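PDB 4HPP: probable glutamine synthetase, which belongs to the glutamine synthetase family, pairing its N-terminal domain with a catalytic domain that holds a magnesium ion and glutamic acid in this model. Local coordinates for residues A[334-337]-A[338-342]; A[387-390]-A[391-395]. All coordinates share one frame; numbering follows the deposited sequence.

Contact 1: A[334-337]-A[338-342]; sequences RPMD and ATTCP
The carboxylate of Asp337 turns OD2 toward Thr339, whose backbone N is met at the edge of the group through the anti lone pair of that oxygen. This is an Asx turn sharing its residues with a type I beta turn from Asp337 to Thr340, where the chain leaves strand 330-336 and heads for helix 342-358. Thr339 N donates to Asp337 OD2 at 3.1 Å, with an N-H...O angle of 146°. Thr339 OG1 is modelled 2.4 Å from Asp337 OD2, too short to rely on, so this second bond is doubtful in its details. At the other end of the group, OD1 is bonded to Ser287 OG, so partners at both oxygens fix the carboxylate's rotation. With chi1 at 61°, CG sits between the backbone N and the carbonyl carbon of Asp337, which folds the acid forward over the turn.

The carbonyl of Asp337 is gripped from the far end of the same turn. Thr340 OG1 donates to Asp337 O at 2.9 Å, almost head-on, and the Thr340 N bond to that oxygen is weak at 3.4 Å. All of this is buried, with Pro224 against both Asp337 and Thr339. The pocket is close by: Arg334, three residues before Asp337, touches the bound glutamic acid, and the side chain of Asp337 lies about 7 Å from that ligand, without touching it. The apolar side of the turn is looser, with Met336 CG approaching Thr340 CG2 at 4.3 Å while both residues pack on Ala345.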
loop_
_atom_site.group_PDB
_atom_site.type_symbol
_atom_site.label_atom_id
_atom_site.label_comp_id
_atom_site.label_asym_id
_atom_site.label_seq_id
_atom_site.Cartn_x
_atom_site.Cartn_y
_atom_site.Cartn_z
ATOM N N ARG A 334 9.167 -17.600 45.467
ATOM C CA ARG A 334 8.810 -18.062 44.137
ATOM C C ARG A 334 7.325 -18.046 43.855
ATOM O O ARG A 334 6.940 -17.910 42.677
ATOM C CB ARG A 334 9.421 -19.439 43.827
ATOM C CG ARG A 334 10.920 -19.452 43.999
ATOM C CD ARG A 334 11.597 -20.734 43.554
ATOM N NE ARG A 334 11.923 -20.717 42.135
ATOM C CZ ARG A 334 11.317 -21.488 41.239
ATOM N NH1 ARG A 334 11.664 -21.427 39.943
ATOM N NH2 ARG A 334 10.363 -22.334 41.662
ATOM N N PRO A 335 6.482 -18.157 44.909
ATOM C CA PRO A 335 5.040 -18.155 44.608
ATOM C C PRO A 335 4.493 -16.725 44.414
ATOM O O PRO A 335 3.649 -16.202 45.175
ATOM C CB PRO A 335 4.421 -18.946 45.773
ATOM C CG PRO A 335 5.566 -19.333 46.674
ATOM C CD PRO A 335 6.734 -18.454 46.328
ATOM N N MET A 336 5.003 -16.091 43.363
ATOM C CA MET A 336 4.697 -14.695 43.119
ATOM C C MET A 336 4.502 -14.538 41.639
ATOM O O MET A 336 5.103 -15.290 40.872
ATOM C CB MET A 336 5.799 -13.808 43.644
ATOM C CG MET A 336 5.384 -12.355 43.630
ATOM S SD MET A 336 6.699 -11.225 44.133
ATOM C CE MET A 336 6.586 -11.245 45.950
ATOM N N ASP A 337 3.595 -13.639 41.249
ATOM C CA ASP A 337 3.277 -13.407 39.843
ATOM C C ASP A 337 3.046 -11.910 39.587
ATOM O O ASP A 337 3.120 -11.084 40.548
ATOM C CB ASP A 337 2.132 -14.302 39.353
ATOM C CG ASP A 337 0.821 -14.079 40.084
ATOM O OD1 ASP A 337 0.276 -15.066 40.645
ATOM O OD2 ASP A 337 0.287 -12.952 40.069
ATOM N N ALA A 338 2.843 -11.522 38.323
ATOM C CA ALA A 338 2.759 -10.069 38.017
ATOM C C ALA A 338 1.390 -9.413 38.264
ATOM O O ALA A 338 1.229 -8.202 38.026
ATOM C CB ALA A 338 3.227 -9.801 36.619
ATOM N N THR A 339 0.394 -10.193 38.716
ATOM C CA THR A 339 -0.898 -9.625 39.088
ATOM C C THR A 339 -0.775 -8.945 40.450
ATOM O O THR A 339 -1.693 -8.253 40.897
ATOM C CB THR A 339 -2.041 -10.676 39.158
ATOM O OG1 THR A 339 -1.744 -11.621 40.178
ATOM C CG2 THR A 339 -2.185 -11.394 37.864
ATOM N N THR A 340 0.365 -9.112 41.105
ATOM C CA THR A 340 0.601 -8.373 42.376
ATOM C C THR A 340 0.835 -6.885 42.255
ATOM O O THR A 340 1.030 -6.373 41.176
ATOM C CB THR A 340 1.854 -8.865 43.101
ATOM O OG1 THR A 340 2.984 -8.714 42.227
ATOM C CG2 THR A 340 1.635 -10.296 43.509
ATOM N N CYS A 341 0.785 -6.206 43.397
ATOM C CA CYS A 341 1.300 -4.856 43.548
ATOM C C CYS A 341 2.751 -4.909 44.122
ATOM O O CYS A 341 2.950 -5.104 45.304
ATOM C CB CYS A 341 0.329 -4.005 44.385
ATOM S SG CYS A 341 1.120 -2.542 45.109
ATOM N N PRO A 342 3.782 -4.758 43.282
ATOM C CA PRO A 342 5.189 -4.929 43.793
ATOM C C PRO A 342 5.454 -4.497 45.260
ATOM O O PRO A 342 6.058 -5.251 46.034
ATOM C CB PRO A 342 6.007 -4.083 42.818
ATOM C CG PRO A 342 5.226 -4.123 41.542
ATOM C CD PRO A 342 3.768 -4.479 41.827
#

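Contact 2: A[387-390]-A[391-395]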
loop_
_atom_site.group_PDB
_atom_site.type_symbol
_atom_site.label_atom_id
_atom_site.label_comp_id
_atom_site.label_asym_id
_atom_site.label_seq_id
_atom_site.Cartn_x
_atom_site.Cartn_y
_atom_site.Cartn_z
ATOM N N LEU A 387 0.449 -24.633 50.571
ATOM C CA LEU A 387 -0.026 -23.334 50.084
ATOM C C LEU A 387 -1.471 -23.497 49.615
ATOM O O LEU A 387 -1.837 -24.545 49.097
ATOM C CB LEU A 387 0.889 -22.793 48.962
ATOM C CG LEU A 387 2.380 -22.679 49.356
ATOM C CD1 LEU A 387 3.256 -22.040 48.300
ATOM C CD2 LEU A 387 2.578 -21.971 50.678
ATOM N N PRO A 388 -2.315 -22.480 49.816
ATOM C CA PRO A 388 -3.706 -22.631 49.384
ATOM C C PRO A 388 -3.852 -23.005 47.894
ATOM O O PRO A 388 -2.856 -23.053 47.151
ATOM C CB PRO A 388 -4.317 -21.260 49.679
ATOM C CG PRO A 388 -3.167 -20.335 49.911
ATOM C CD PRO A 388 -2.071 -21.181 50.460
ATOM N N ALA A 389 -5.083 -23.260 47.456
ATOM C CA ALA A 389 -5.312 -23.752 46.110
ATOM C C ALA A 389 -6.248 -22.874 45.284
ATOM O O ALA A 389 -6.403 -23.103 44.104
ATOM C CB ALA A 389 -5.846 -25.181 46.161
ATOM N N THR A 390 -6.900 -21.893 45.901
ATOM C CA THR A 390 -7.728 -20.913 45.182
ATOM C C THR A 390 -7.481 -19.603 45.898
ATOM O O THR A 390 -6.988 -19.580 47.027
ATOM C CB THR A 390 -9.259 -21.200 45.277
ATOM O OG1 THR A 390 -9.654 -21.213 46.648
ATOM C CG2 THR A 390 -9.660 -22.541 44.615
ATOM N N LEU A 391 -7.868 -18.505 45.280
ATOM C CA LEU A 391 -7.861 -17.230 45.990
ATOM C C LEU A 391 -8.643 -17.252 47.317
ATOM O O LEU A 391 -8.186 -16.639 48.340
ATOM C CB LEU A 391 -8.427 -16.158 45.077
ATOM C CG LEU A 391 -8.193 -14.766 45.587
ATOM C CD1 LEU A 391 -6.748 -14.596 46.079
ATOM C CD2 LEU A 391 -8.608 -13.840 44.452
ATOM N N GLY A 392 -9.810 -17.944 47.296
ATOM C CA GLY A 392 -10.718 -18.047 48.483
ATOM C C GLY A 392 -9.995 -18.606 49.694
ATOM O O GLY A 392 -9.903 -17.975 50.780
ATOM N N ASP A 393 -9.451 -19.796 49.482
ATOM C CA ASP A 393 -8.577 -20.423 50.472
ATOM C C ASP A 393 -7.446 -19.503 50.869
ATOM O O ASP A 393 -7.078 -19.485 52.056
ATOM C CB ASP A 393 -8.092 -21.811 50.001
ATOM C CG ASP A 393 -9.271 -22.721 49.555
ATOM O OD1 ASP A 393 -10.445 -22.317 49.794
ATOM O OD2 ASP A 393 -9.044 -23.817 48.962
ATOM N N ALA A 394 -6.934 -18.697 49.919
ATOM C CA ALA A 394 -5.761 -17.880 50.254
ATOM C C ALA A 394 -6.216 -16.772 51.123
ATOM O O ALA A 394 -5.524 -16.447 52.067
ATOM C CB ALA A 394 -4.998 -17.367 49.051
ATOM N N LEU A 395 -7.392 -16.205 50.841
ATOM C CA LEU A 395 -7.981 -15.181 51.774
ATOM C C LEU A 395 -8.452 -15.714 53.149
ATOM O O LEU A 395 -8.295 -15.030 54.169
ATOM C CB LEU A 395 -9.119 -14.408 51.116
ATOM C CG LEU A 395 -8.746 -13.819 49.765
ATOM C CD1 LEU A 395 -9.988 -13.295 49.085
ATOM C CD2 LEU A 395 -7.710 -12.691 49.907
#
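Thr390 and Asp393 set their side chains against each other at the start of helix 391-399, the hydroxyl of the first standing over a face of the carboxylate of the second. Thr390 OG1 is 3.3 Å from Asp393 CG, almost straight above it, and nearly as close to each carboxylate oxygen. Two torsions of Asp393 arrange this: chi1 (-52°) puts CG beside the backbone N and brings the carboxylate back next to Thr390, and chi2 near 0° turns its face to OG1.

Thr390 is the N-cap. Its OG1 accepts from Asp393 N at 3.2 Å, and the bond is nearly straight, with an N-H...O angle of 169°. The carbonyl next to it takes the first helical bond, Ala394 N to Thr390 O at 3.0 Å, though the N-H is less well aimed at 137°. The spacing of Thr390 and Asp393 is that of a capping box, but the reciprocal bond is not made here: the nearer carboxylate oxygen, Asp393 OD2, stays 4.2 Å from Thr390 N.

Pro388 packs against the first turn of the helix. Its ring leans on Ala394, with CG 3.6 Å from Ala394 CB, and its CB lies 3.8 Å from Asp393 CB. Beyond it are Pro275 and Cys278 of helix 261-281, while the side chain of Leu391 packs on Leu424 of helix 410-427 and on Tyr288.

Chemically the two sides of this turn differ. The cap at Thr390 is exposed and polar, providing an acceptor for an N-H that the helix itself cannot pair in its first turn, while Pro388 and Ala394 make a buried apolar seam. The carboxylate of Asp393 near the positive end of the helix dipole is probably favourable electrostatically.

Along the chain the two contacts follow in series, each closing a tight local turn, and neither nests in nor crosses the other. Contact 1 comes first, carrying the end of strand 330-336 round into helix 342-358 near the centre of the chain. After that helix, and a stretch that includes the unmodelled residues 365-381, the chain returns to contact 2, which starts helix 391-399 beside helices 261-281 and 410-427. The centres of the two contacts lie about 15 Å apart, yet the leading segments meet: Pro335 CG packs on Leu387 CD1 at 3.9 Å. That touch brings the corner at the end of the strand against the chain leading into the later helix.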